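Local structure of MOBA relate protein (Mycobacterium sp., 2WAW) at residues V51-A56 against L69-V74. The protein is of unknown function but carries a MobA-like nucleotidyltransferase domain, so it probably binds a nucleoside triphosphate and transfers its nucleotidyl group. Sequence-based numbering, arbitrary orientation.
Sequences VTLGGA and LDIVLV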
loop_
_atom_site.group_PDB
_atom_site.type_symbol
_atom_site.label_atom_id
_atom_site.label_comp_id
_atom_site.label_asym_id
_atom_site.label_seq_id
_atom_site.Cartn_x
_atom_site.Cartn_y
_atom_site.Cartn_z
ATOM N N VAL A 51 -6.699 -4.350 -4.507
ATOM C CA VAL A 51 -5.332 -4.877 -4.548
ATOM C C VAL A 51 -4.903 -4.987 -5.997
ATOM O O VAL A 51 -5.639 -5.536 -6.836
ATOM C CB VAL A 51 -5.243 -6.274 -3.902
ATOM C CG1 VAL A 51 -3.760 -6.733 -3.757
ATOM C CG2 VAL A 51 -5.981 -6.298 -2.569
ATOM N N THR A 52 -3.715 -4.449 -6.304
ATOM C CA THR A 52 -3.190 -4.577 -7.669
ATOM C C THR A 52 -2.177 -5.702 -7.724
ATOM O O THR A 52 -1.409 -5.926 -6.776
ATOM C CB THR A 52 -2.529 -3.273 -8.194
ATOM O OG1 THR A 52 -1.348 -3.013 -7.426
ATOM C CG2 THR A 52 -3.478 -2.061 -8.058
ATOM N N LEU A 53 -2.189 -6.409 -8.846
ATOM C CA LEU A 53 -1.273 -7.515 -9.061
ATOM C C LEU A 53 -0.738 -7.423 -10.468
ATOM O O LEU A 53 -1.421 -6.927 -11.372
ATOM C CB LEU A 53 -1.999 -8.848 -8.862
ATOM C CG LEU A 53 -2.586 -9.134 -7.482
ATOM C CD1 LEU A 53 -3.372 -10.429 -7.510
ATOM C CD2 LEU A 53 -1.476 -9.232 -6.510
ATOM N N GLY A 54 0.479 -7.916 -10.662
ATOM C CA GLY A 54 1.109 -7.856 -11.974
ATOM C C GLY A 54 1.287 -9.226 -12.608
ATOM O O GLY A 54 0.374 -10.061 -12.581
ATOM N N GLY A 55 2.484 -9.463 -13.147
ATOM C CA GLY A 55 2.799 -10.703 -13.865
ATOM C C GLY A 55 2.605 -11.998 -13.087
ATOM O O GLY A 55 2.302 -13.034 -13.683
ATOM N N ALA A 56 2.768 -11.935 -11.763
ATOM C CA ALA A 56 2.600 -13.087 -10.876
ATOM C C ALA A 56 1.153 -13.334 -10.434
ATOM O O ALA A 56 0.908 -14.177 -9.569
ATOM C CB ALA A 56 3.500 -12.917 -9.633
ATOM N N LEU A 69 -12.341 -8.583 -2.095
ATOM C CA LEU A 69 -11.494 -7.495 -2.496
ATOM C C LEU A 69 -11.674 -7.189 -3.977
ATOM O O LEU A 69 -12.031 -8.046 -4.706
ATOM C CB LEU A 69 -10.039 -7.849 -2.221
ATOM C CG LEU A 69 -9.671 -8.321 -0.831
ATOM C CD1 LEU A 69 -8.222 -8.457 -0.670
ATOM C CD2 LEU A 69 -10.230 -7.520 0.241
ATOM N N ASP A 70 -11.415 -5.962 -4.400
ATOM C CA ASP A 70 -11.396 -5.628 -5.824
ATOM C C ASP A 70 -9.985 -5.846 -6.346
ATOM O O ASP A 70 -9.048 -5.154 -5.933
ATOM C CB ASP A 70 -11.838 -4.185 -6.059
ATOM C CG ASP A 70 -13.303 -3.986 -5.762
ATOM O OD1 ASP A 70 -14.121 -4.833 -6.204
ATOM O OD2 ASP A 70 -13.643 -3.001 -5.084
ATOM N N ILE A 71 -9.850 -6.812 -7.240
ATOM C CA ILE A 71 -8.549 -7.230 -7.780
ATOM C C ILE A 71 -8.299 -6.568 -9.124
ATOM O O ILE A 71 -9.084 -6.749 -10.065
ATOM C CB ILE A 71 -8.484 -8.775 -7.909
ATOM C CG1 ILE A 71 -8.710 -9.448 -6.542
ATOM C CG2 ILE A 71 -7.190 -9.235 -8.578
ATOM C CD1 ILE A 71 -7.803 -8.941 -5.397
ATOM N N VAL A 72 -7.198 -5.825 -9.220
ATOM C CA VAL A 72 -6.903 -5.048 -10.428
ATOM C C VAL A 72 -5.621 -5.649 -11.032
ATOM O O VAL A 72 -4.575 -5.630 -10.404
ATOM C CB VAL A 72 -6.762 -3.555 -10.095
ATOM C CG1 VAL A 72 -6.274 -2.773 -11.305
ATOM C CG2 VAL A 72 -8.122 -2.991 -9.589
ATOM N N LEU A 73 -5.726 -6.232 -12.225
ATOM C CA LEU A 73 -4.586 -6.963 -12.807
ATOM C C LEU A 73 -3.945 -6.113 -13.886
ATOM O O LEU A 73 -4.643 -5.577 -14.747
ATOM C CB LEU A 73 -5.041 -8.302 -13.416
ATOM C CG LEU A 73 -5.868 -9.271 -12.569
ATOM C CD1 LEU A 73 -6.188 -10.542 -13.348
ATOM C CD2 LEU A 73 -5.148 -9.612 -11.290
ATOM N N VAL A 74 -2.624 -5.982 -13.840
ATOM C CA VAL A 74 -1.895 -5.173 -14.820
ATOM C C VAL A 74 -0.723 -5.961 -15.418
ATOM O O VAL A 74 -0.332 -7.018 -14.902
ATOM C CB VAL A 74 -1.400 -3.824 -14.232
ATOM C CG1 VAL A 74 -2.572 -2.996 -13.685
ATOM C CG2 VAL A 74 -0.360 -4.051 -13.127
HETATM O O HOH W 1 -1.867 -9.400 -14.031
#
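V51 overlaps L69 and I71 on one face of a parallel strand pair. Its CG2 meets L69 CD1 at 3.6 Å, the two side chains crossing at a slant. In I71, chi1 -59° sets CG1 beside the backbone N, anti to the carbonyl carbon, and chi2 (-52°) then brings CD1 to 4.0 Å from V51 CB. The other branch, I71 CG2, touches L53 CD1. L73 follows on the same face and rests CD2 against L53 CB. Helix 33-42 covers the strand 48-53 side of this face, with L38 on V51 and L69 and L34 on L53; L73 stays exposed.

On the other face T52 and V72 lie side by side and point the same way, with CG2 of T52 4.1 Å from CB of V72. T52 OG1 turns to partners elsewhere, S84 OG and the backbone N of A12. Helix 84-90 packs on this face.

Four backbone hydrogen bonds join the strands. V51 N donates to D70 O and V72 N to V51 O, both at 2.9 Å. L53 N then donates to V72 O, and V74 N to L53 O. Each residue of 48-53 that bonds here, V51 or L53, thus grips the residues before and after its partner in the register. Past the last bond the chains are bridged by a water that donates to G54 O at 2.7 Å and to V74 O at 3.0 Å.

Strand 70-73 is an edge strand of the sheet within this chain. With strand 48-53 and helix 57-63 it forms a beta-alpha-beta crossover, a building block of the Rossmann-like GT-A fold of MobA-type nucleotidyltransferases.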